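Local coordinates for putative lipoprotein (Bacteroides thetaiotaomicron, PDB 4Q1Z), which is of unknown function, a two-domain putative lipoprotein of the DUF4876 family that is probably anchored to the cell envelope, at residues I141-D145 with N184-L190; S219-F223 with M393-T399. Numbering follows the deposited sequence.

Interaction 1: residues I141-D145 with N184-L190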
ATOM      1  N   ILE A 141      12.033  -1.643   7.238  1.00 57.19           N
ATOM      2  CA  ILE A 141      11.311  -2.912   7.341  1.00 56.04           C
ATOM      3  C   ILE A 141      10.023  -2.709   8.146  1.00 61.30           C
ATOM      4  O   ILE A 141      10.045  -2.029   9.171  1.00 61.65           O
ATOM      5  CB  ILE A 141      12.213  -4.002   8.005  1.00 59.40           C
ATOM      6  CG1 ILE A 141      13.528  -4.196   7.247  1.00 60.40           C
ATOM      7  CG2 ILE A 141      11.489  -5.358   8.201  1.00 58.10           C
ATOM      8  CD1 ILE A 141      14.677  -4.457   8.161  1.00 63.75           C
ATOM      9  N   LEU A 142       8.915  -3.282   7.663  1.00 57.92           N
ATOM     10  CA  LEU A 142       7.597  -3.305   8.302  1.00 57.50           C
ATOM     11  C   LEU A 142       7.198  -4.735   8.542  1.00 60.56           C
ATOM     12  O   LEU A 142       7.494  -5.587   7.698  1.00 59.97           O
ATOM     13  CB  LEU A 142       6.533  -2.666   7.398  1.00 57.27           C
ATOM     14  CG  LEU A 142       6.475  -1.159   7.256  1.00 63.44           C
ATOM     15  CD1 LEU A 142       5.705  -0.785   6.001  1.00 62.32           C
ATOM     16  CD2 LEU A 142       5.855  -0.493   8.514  1.00 69.51           C
ATOM     17  N   TYR A 143       6.458  -5.007   9.620  1.00 55.60           N
ATOM     18  CA  TYR A 143       5.990  -6.366   9.858  1.00 54.34           C
ATOM     19  C   TYR A 143       4.523  -6.477   9.535  1.00 56.03           C
ATOM     20  O   TYR A 143       3.705  -5.746  10.100  1.00 55.91           O
ATOM     21  CB  TYR A 143       6.276  -6.806  11.289  1.00 56.29           C
ATOM     22  CG  TYR A 143       7.747  -7.060  11.517  1.00 60.11           C
ATOM     23  CD1 TYR A 143       8.307  -8.307  11.263  1.00 62.92           C
ATOM     24  CD2 TYR A 143       8.581  -6.056  11.997  1.00 61.53           C
ATOM     25  CE1 TYR A 143       9.655  -8.556  11.505  1.00 64.55           C
ATOM     26  CE2 TYR A 143       9.933  -6.288  12.226  1.00 63.95           C
ATOM     27  CZ  TYR A 143      10.468  -7.541  11.979  1.00 73.36           C
ATOM     28  OH  TYR A 143      11.808  -7.766  12.187  1.00 77.29           O
ATOM     29  N   LEU A 144       4.183  -7.393   8.618  1.00 51.28           N
ATOM     30  CA  LEU A 144       2.801  -7.611   8.180  1.00 49.60           C
ATOM     31  C   LEU A 144       1.946  -8.337   9.211  1.00 52.78           C
ATOM     32  O   LEU A 144       0.729  -8.309   9.098  1.00 53.46           O
ATOM     33  CB  LEU A 144       2.767  -8.421   6.871  1.00 49.14           C
ATOM     34  CG  LEU A 144       3.277  -7.746   5.608  1.00 50.96           C
ATOM     35  CD1 LEU A 144       3.444  -8.769   4.538  1.00 50.09           C
ATOM     36  CD2 LEU A 144       2.331  -6.629   5.145  1.00 48.11           C
ATOM     37  N   ASP A 145       2.558  -8.961  10.210  1.00 48.79           N
ATOM     38  CA  ASP A 145       1.861  -9.745  11.231  1.00 48.92           C
ATOM     39  C   ASP A 145       0.640  -9.030  11.822  1.00 55.82           C
ATOM     40  O   ASP A 145       0.748  -7.918  12.329  1.00 56.82           O
ATOM     41  CB  ASP A 145       2.828 -10.112  12.362  1.00 50.30           C
ATOM     42  CG  ASP A 145       4.071 -10.807  11.896  1.00 49.29           C
ATOM     43  OD1 ASP A 145       4.700 -10.315  10.944  1.00 48.40           O
ATOM     44  OD2 ASP A 145       4.416 -11.848  12.481  1.00 55.16           O
ATOM     45  N   ASN A 184       3.098 -14.009  14.970  1.00 61.73           N
ATOM     46  CA  ASN A 184       3.261 -13.622  16.381  1.00 63.30           C
ATOM     47  C   ASN A 184       3.595 -12.125  16.558  1.00 67.26           C
ATOM     48  O   ASN A 184       3.414 -11.588  17.652  1.00 68.28           O
ATOM     49  CB  ASN A 184       4.361 -14.492  17.060  1.00 68.12           C
ATOM     50  CG  ASN A 184       5.809 -14.083  16.761  1.00105.65           C
ATOM     51  OD1 ASN A 184       6.201 -13.784  15.620  1.00 96.59           O
ATOM     52  ND2 ASN A 184       6.645 -14.061  17.792  1.00106.16           N
ATOM     53  N   GLY A 185       4.117 -11.496  15.506  1.00 62.25           N
ATOM     54  CA  GLY A 185       4.512 -10.091  15.509  1.00 60.78           C
ATOM     55  C   GLY A 185       5.770  -9.808  14.713  1.00 63.38           C
ATOM     56  O   GLY A 185       5.972  -8.681  14.252  1.00 62.00           O
ATOM     57  N   THR A 186       6.621 -10.830  14.533  1.00 61.22           N
ATOM     58  CA  THR A 186       7.903 -10.687  13.838  1.00 62.26           C
ATOM     59  C   THR A 186       8.134 -11.772  12.751  1.00 65.55           C
ATOM     60  O   THR A 186       9.223 -11.834  12.160  1.00 65.99           O
ATOM     61  CB  THR A 186       9.052 -10.696  14.872  1.00 78.49           C
ATOM     62  OG1 THR A 186       8.848 -11.765  15.817  1.00 77.03           O
ATOM     63  CG2 THR A 186       9.220  -9.332  15.579  1.00 77.51           C
ATOM     64  N   GLU A 187       7.108 -12.583  12.460  1.00 60.78           N
ATOM     65  CA  GLU A 187       7.188 -13.643  11.455  1.00 60.74           C
ATOM     66  C   GLU A 187       7.155 -13.130   9.990  1.00 63.83           C
ATOM     67  O   GLU A 187       7.839 -13.724   9.153  1.00 65.00           O
ATOM     68  CB  GLU A 187       6.056 -14.668  11.648  1.00 61.60           C
ATOM     69  CG  GLU A 187       6.261 -15.609  12.819  1.00 70.24           C
ATOM     70  CD  GLU A 187       5.039 -16.431  13.175  1.00 89.58           C
ATOM     71  OE1 GLU A 187       4.671 -17.335  12.389  1.00 89.30           O
ATOM     72  OE2 GLU A 187       4.450 -16.175  14.249  1.00 79.01           O
ATOM     73  N   TYR A 188       6.354 -12.096   9.651  1.00 56.77           N
ATOM     74  CA  TYR A 188       6.289 -11.697   8.239  1.00 55.25           C
ATOM     75  C   TYR A 188       6.771 -10.273   7.982  1.00 59.80           C
ATOM     76  O   TYR A 188       5.955  -9.383   7.719  1.00 59.62           O
ATOM     77  CB  TYR A 188       4.887 -11.908   7.632  1.00 54.38           C
ATOM     78  CG  TYR A 188       4.367 -13.310   7.848  1.00 55.07           C
ATOM     79  CD1 TYR A 188       4.702 -14.342   6.975  1.00 57.34           C
ATOM     80  CD2 TYR A 188       3.606 -13.627   8.973  1.00 54.84           C
ATOM     81  CE1 TYR A 188       4.256 -15.647   7.194  1.00 58.71           C
ATOM     82  CE2 TYR A 188       3.184 -14.930   9.218  1.00 55.64           C
ATOM     83  CZ  TYR A 188       3.496 -15.935   8.318  1.00 62.50           C
ATOM     84  OH  TYR A 188       3.069 -17.218   8.566  1.00 62.86           O
ATOM     85  N   PRO A 189       8.110 -10.059   7.938  1.00 57.05           N
ATOM     86  CA  PRO A 189       8.610  -8.726   7.600  1.00 56.15           C
ATOM     87  C   PRO A 189       8.629  -8.469   6.102  1.00 60.27           C
ATOM     88  O   PRO A 189       8.871  -9.380   5.288  1.00 60.39           O
ATOM     89  CB  PRO A 189      10.035  -8.737   8.140  1.00 58.58           C
ATOM     90  CG  PRO A 189      10.451 -10.156   8.053  1.00 63.96           C
ATOM     91  CD  PRO A 189       9.228 -10.999   8.191  1.00 59.06           C
ATOM     92  N   LEU A 190       8.440  -7.191   5.753  1.00 54.99           N
ATOM     93  CA  LEU A 190       8.536  -6.710   4.398  1.00 53.96           C
ATOM     94  C   LEU A 190       9.598  -5.609   4.405  1.00 58.80           C
ATOM     95  O   LEU A 190       9.526  -4.676   5.202  1.00 58.18           O
ATOM     96  CB  LEU A 190       7.151  -6.229   3.927  1.00 52.61           C
ATOM     97  CG  LEU A 190       6.704  -6.567   2.494  1.00 55.37           C
ATOM     98  CD1 LEU A 190       6.554  -8.051   2.280  1.00 54.35           C
ATOM     99  CD2 LEU A 190       5.393  -5.901   2.186  1.00 55.01           C
TER
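D145 is the polar centre of this contact. Its CA-to-CB bond points toward 184-190, and its carboxylate collects backbone NH groups from the loop there. D145 OD2 accepts from G185 N (3.1 Å) and E187 N (2.8 Å), and D145 OD1 from Y188 N (2.8 Å). One carboxylate thus gathers the loop that leads into strand 189-190. Within the loop, N184 OD1 accepts from T186 N at 3.2 Å, an Asx turn.

L190 marks the other end, where the segments form a short antiparallel pairing. L142 N to L190 O (2.9 Å) and L190 N to L142 O (2.7 Å) make L142-L190 a hydrogen-bonded pair. L144 N to Y188 O (2.8 Å) continues it. L190 CD1 also packs on L144 CD1 at 3.9 Å.

The Y143 and P189 side chains lie on the face opposite that of L142 and L190; they are a non-hydrogen-bonded pair. Y143 CE1 meets P189 CB at 3.4 Å, and T186 CG2 sits over one face of the Y143 ring.

This two-stranded sheet lies beside the large mixed sheet. L144 and L190 touch C196 of strand 195-199, and L142 and L144 touch L108 of strand 108-114.

Interaction 2: residues S219-F223 with M393-T399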
ATOM      1  N   SER A 219       0.444 -18.830  -8.503  1.00 54.98           N
ATOM      2  CA  SER A 219       1.048 -19.848  -7.632  1.00 55.81           C
ATOM      3  C   SER A 219       2.121 -19.302  -6.689  1.00 57.73           C
ATOM      4  O   SER A 219       2.215 -19.814  -5.573  1.00 55.19           O
ATOM      5  CB  SER A 219       1.592 -21.038  -8.429  1.00 61.06           C
ATOM      6  OG  SER A 219       2.618 -20.678  -9.341  1.00 73.49           O
ATOM      7  N   SER A 220       2.901 -18.268  -7.106  1.00 56.44           N
ATOM      8  CA  SER A 220       3.993 -17.710  -6.281  1.00 56.03           C
ATOM      9  C   SER A 220       3.527 -16.619  -5.307  1.00 59.06           C
ATOM     10  O   SER A 220       4.370 -16.000  -4.648  1.00 60.58           O
ATOM     11  CB  SER A 220       5.136 -17.187  -7.146  1.00 58.89           C
ATOM     12  OG  SER A 220       4.701 -16.086  -7.925  1.00 65.33           O
ATOM     13  N   SER A 221       2.204 -16.409  -5.178  1.00 53.63           N
ATOM     14  CA  SER A 221       1.625 -15.461  -4.209  1.00 50.70           C
ATOM     15  C   SER A 221       2.077 -15.858  -2.820  1.00 52.91           C
ATOM     16  O   SER A 221       2.112 -17.049  -2.523  1.00 52.39           O
ATOM     17  CB  SER A 221       0.096 -15.476  -4.278  1.00 50.91           C
ATOM     18  OG  SER A 221      -0.425 -15.030  -5.519  1.00 52.77           O
ATOM     19  N   GLU A 222       2.450 -14.885  -1.983  1.00 49.96           N
ATOM     20  CA  GLU A 222       2.886 -15.123  -0.601  1.00 49.61           C
ATOM     21  C   GLU A 222       1.728 -15.668   0.222  1.00 51.75           C
ATOM     22  O   GLU A 222       1.882 -16.649   0.952  1.00 52.43           O
ATOM     23  CB  GLU A 222       3.413 -13.812   0.022  1.00 50.59           C
ATOM     24  CG  GLU A 222       4.779 -13.364  -0.486  1.00 54.31           C
ATOM     25  CD  GLU A 222       4.825 -12.809  -1.894  1.00 66.06           C
ATOM     26  OE1 GLU A 222       3.879 -12.096  -2.298  1.00 56.54           O
ATOM     27  OE2 GLU A 222       5.836 -13.060  -2.582  1.00 66.31           O
ATOM     28  N   PHE A 223       0.555 -15.043   0.065  1.00 47.22           N
ATOM     29  CA  PHE A 223      -0.668 -15.385   0.786  1.00 47.30           C
ATOM     30  C   PHE A 223      -1.841 -15.674  -0.143  1.00 51.48           C
ATOM     31  O   PHE A 223      -1.801 -15.363  -1.334  1.00 51.67           O
ATOM     32  CB  PHE A 223      -1.051 -14.260   1.777  1.00 48.69           C
ATOM     33  CG  PHE A 223      -0.251 -14.318   3.051  1.00 51.68           C
ATOM     34  CD1 PHE A 223       1.019 -13.761   3.118  1.00 56.82           C
ATOM     35  CD2 PHE A 223      -0.724 -15.017   4.153  1.00 54.90           C
ATOM     36  CE1 PHE A 223       1.789 -13.877   4.277  1.00 58.86           C
ATOM     37  CE2 PHE A 223       0.052 -15.152   5.298  1.00 59.03           C
ATOM     38  CZ  PHE A 223       1.295 -14.566   5.363  1.00 58.25           C
HETATM   39  N   MSE A 393      10.342 -10.270  -3.992  1.00 53.71           N
HETATM   40  CA  MSE A 393       9.637 -11.314  -3.250  1.00 51.41           C
HETATM   41  C   MSE A 393      10.315 -11.472  -1.868  1.00 60.67           C
HETATM   42  O   MSE A 393      11.544 -11.583  -1.837  1.00 62.06           O
HETATM   43  CB  MSE A 393       9.685 -12.616  -4.062  1.00 52.26           C
HETATM   44  CG  MSE A 393       9.160 -13.831  -3.333  1.00 55.17           C
HETATM   45 SE   MSE A 393       9.727 -15.454  -4.226  0.75 59.61          SE
HETATM   46  CE  MSE A 393       8.471 -15.509  -5.621  1.00 56.01           C
ATOM     47  N   PRO A 394       9.563 -11.479  -0.727  1.00 58.53           N
ATOM     48  CA  PRO A 394      10.224 -11.620   0.586  1.00 59.04           C
ATOM     49  C   PRO A 394      10.866 -12.983   0.751  1.00 66.62           C
ATOM     50  O   PRO A 394      10.355 -13.964   0.214  1.00 68.39           O
ATOM     51  CB  PRO A 394       9.087 -11.416   1.588  1.00 59.13           C
ATOM     52  CG  PRO A 394       7.863 -11.748   0.845  1.00 62.30           C
ATOM     53  CD  PRO A 394       8.095 -11.370  -0.577  1.00 58.41           C
ATOM     54  N   SER A 395      11.968 -13.041   1.498  1.00 64.24           N
ATOM     55  CA  SER A 395      12.743 -14.270   1.735  1.00 65.62           C
ATOM     56  C   SER A 395      11.909 -15.456   2.285  1.00 68.77           C
ATOM     57  O   SER A 395      12.291 -16.602   2.055  1.00 69.36           O
ATOM     58  CB  SER A 395      13.900 -13.989   2.691  1.00 68.05           C
ATOM     59  OG  SER A 395      13.430 -13.372   3.877  1.00 75.18           O
ATOM     60  N   TRP A 396      10.793 -15.180   3.001  1.00 63.85           N
ATOM     61  CA  TRP A 396       9.921 -16.190   3.630  1.00 63.13           C
ATOM     62  C   TRP A 396       8.814 -16.767   2.682  1.00 67.65           C
ATOM     63  O   TRP A 396       7.939 -17.513   3.149  1.00 67.81           O
ATOM     64  CB  TRP A 396       9.274 -15.627   4.918  1.00 60.38           C
ATOM     65  CG  TRP A 396       8.634 -14.265   4.787  1.00 59.26           C
ATOM     66  CD1 TRP A 396       9.150 -13.077   5.210  1.00 61.70           C
ATOM     67  CD2 TRP A 396       7.329 -13.972   4.261  1.00 57.48           C
ATOM     68  NE1 TRP A 396       8.264 -12.059   4.959  1.00 59.94           N
ATOM     69  CE2 TRP A 396       7.136 -12.578   4.377  1.00 60.56           C
ATOM     70  CE3 TRP A 396       6.315 -14.748   3.665  1.00 57.97           C
ATOM     71  CZ2 TRP A 396       5.971 -11.939   3.914  1.00 58.40           C
ATOM     72  CZ3 TRP A 396       5.160 -14.118   3.214  1.00 57.90           C
ATOM     73  CH2 TRP A 396       4.995 -12.733   3.342  1.00 57.78           C
ATOM     74  N   ASN A 397       8.857 -16.436   1.374  1.00 62.70           N
ATOM     75  CA  ASN A 397       7.912 -16.961   0.387  1.00 61.24           C
ATOM     76  C   ASN A 397       8.038 -18.482   0.305  1.00 63.05           C
ATOM     77  O   ASN A 397       9.143 -19.006   0.201  1.00 63.51           O
ATOM     78  CB  ASN A 397       8.142 -16.314  -0.983  1.00 61.04           C
ATOM     79  CG  ASN A 397       7.308 -16.894  -2.107  1.00 69.14           C
ATOM     80  OD1 ASN A 397       7.545 -18.008  -2.554  1.00 64.55           O
ATOM     81  ND2 ASN A 397       6.391 -16.115  -2.662  1.00 51.46           N
ATOM     82  N   HIS A 398       6.887 -19.168   0.317  1.00 58.35           N
ATOM     83  CA  HIS A 398       6.712 -20.630   0.289  1.00 57.80           C
ATOM     84  C   HIS A 398       7.504 -21.348  -0.821  1.00 65.46           C
ATOM     85  O   HIS A 398       7.849 -22.517  -0.633  1.00 69.07           O
ATOM     86  CB  HIS A 398       5.217 -20.985   0.161  1.00 56.52           C
ATOM     87  CG  HIS A 398       4.552 -20.478  -1.089  1.00 58.47           C
ATOM     88  ND1 HIS A 398       4.499 -21.244  -2.248  1.00 60.89           N
ATOM     89  CD2 HIS A 398       3.921 -19.304  -1.317  1.00 57.45           C
ATOM     90  CE1 HIS A 398       3.845 -20.509  -3.133  1.00 58.49           C
ATOM     91  NE2 HIS A 398       3.471 -19.342  -2.620  1.00 57.10           N
ATOM     92  N   THR A 399       7.802 -20.678  -1.952  1.00 61.00           N
ATOM     93  CA  THR A 399       8.540 -21.305  -3.059  1.00 61.92           C
ATOM     94  C   THR A 399      10.048 -21.453  -2.776  1.00 68.54           C
ATOM     95  O   THR A 399      10.699 -22.278  -3.406  1.00 70.89           O
ATOM     96  CB  THR A 399       8.344 -20.532  -4.373  1.00 64.23           C
ATOM     97  OG1 THR A 399       8.967 -19.252  -4.292  1.00 65.53           O
ATOM     98  CG2 THR A 399       6.892 -20.397  -4.769  1.00 57.19           C
TER
HETATM   99  O   HOH W   1       4.601 -17.435   1.249  1.00 58.97           O
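This is a loop-to-loop contact made largely by side chains gripping backbone. It joins the loop before strand 223-224 to the C-terminal tail that follows strand 378-382. N397 ND2 donates to S220 O at 2.8 Å and to E222 OE2 at 3.1 Å. H398 NE2 donates to S221 O at 2.7 Å. A water bridges the backbones, giving a hydrogen to E222 O (2.8 Å) and accepting from H398 N (3.0 Å). N397 OD1 accepts from T399 N at 2.7 Å, an Asx turn. The type I turn P394-N397 leads into it, sharing N397. W396 closes the apolar side: W396 CZ3 lies 3.7 Å from E222 CB, and W396 CH2 reaches F223 CE1 at 3.5 Å.

E222 is well satisfied: OE2 also forms a salt bridge with R387, and OE1 accepts from I197 N. F223 pairs by backbone with strand 195-199 and packs on M240 of strand 238-245. W396 and H398 rest on Y238 of that same strand.

Overall arrangement
The two contacts are neighbours, with centres about 14 Å apart, and they meet directly. W396 NE1 of interaction 2 probably donates to P189 O of interaction 1, 2.8 Å away. The Y188 ring packs edge-to-face with both W396 and F223, so an aromatic cluster spans the two. Both contacts also reach strand 195-199 of the large mixed sheet. Interaction 1 is the more exposed and rests on strand pairing plus one aspartate that binds loop NH groups. Interaction 2 is partly buried, has no strand pairing between its segments, and relies on side-chain donors, a bridging water and aromatic packing. The segments of interaction 1 are 39 residues apart; those of interaction 2 are 170 apart and include the C-terminal tail.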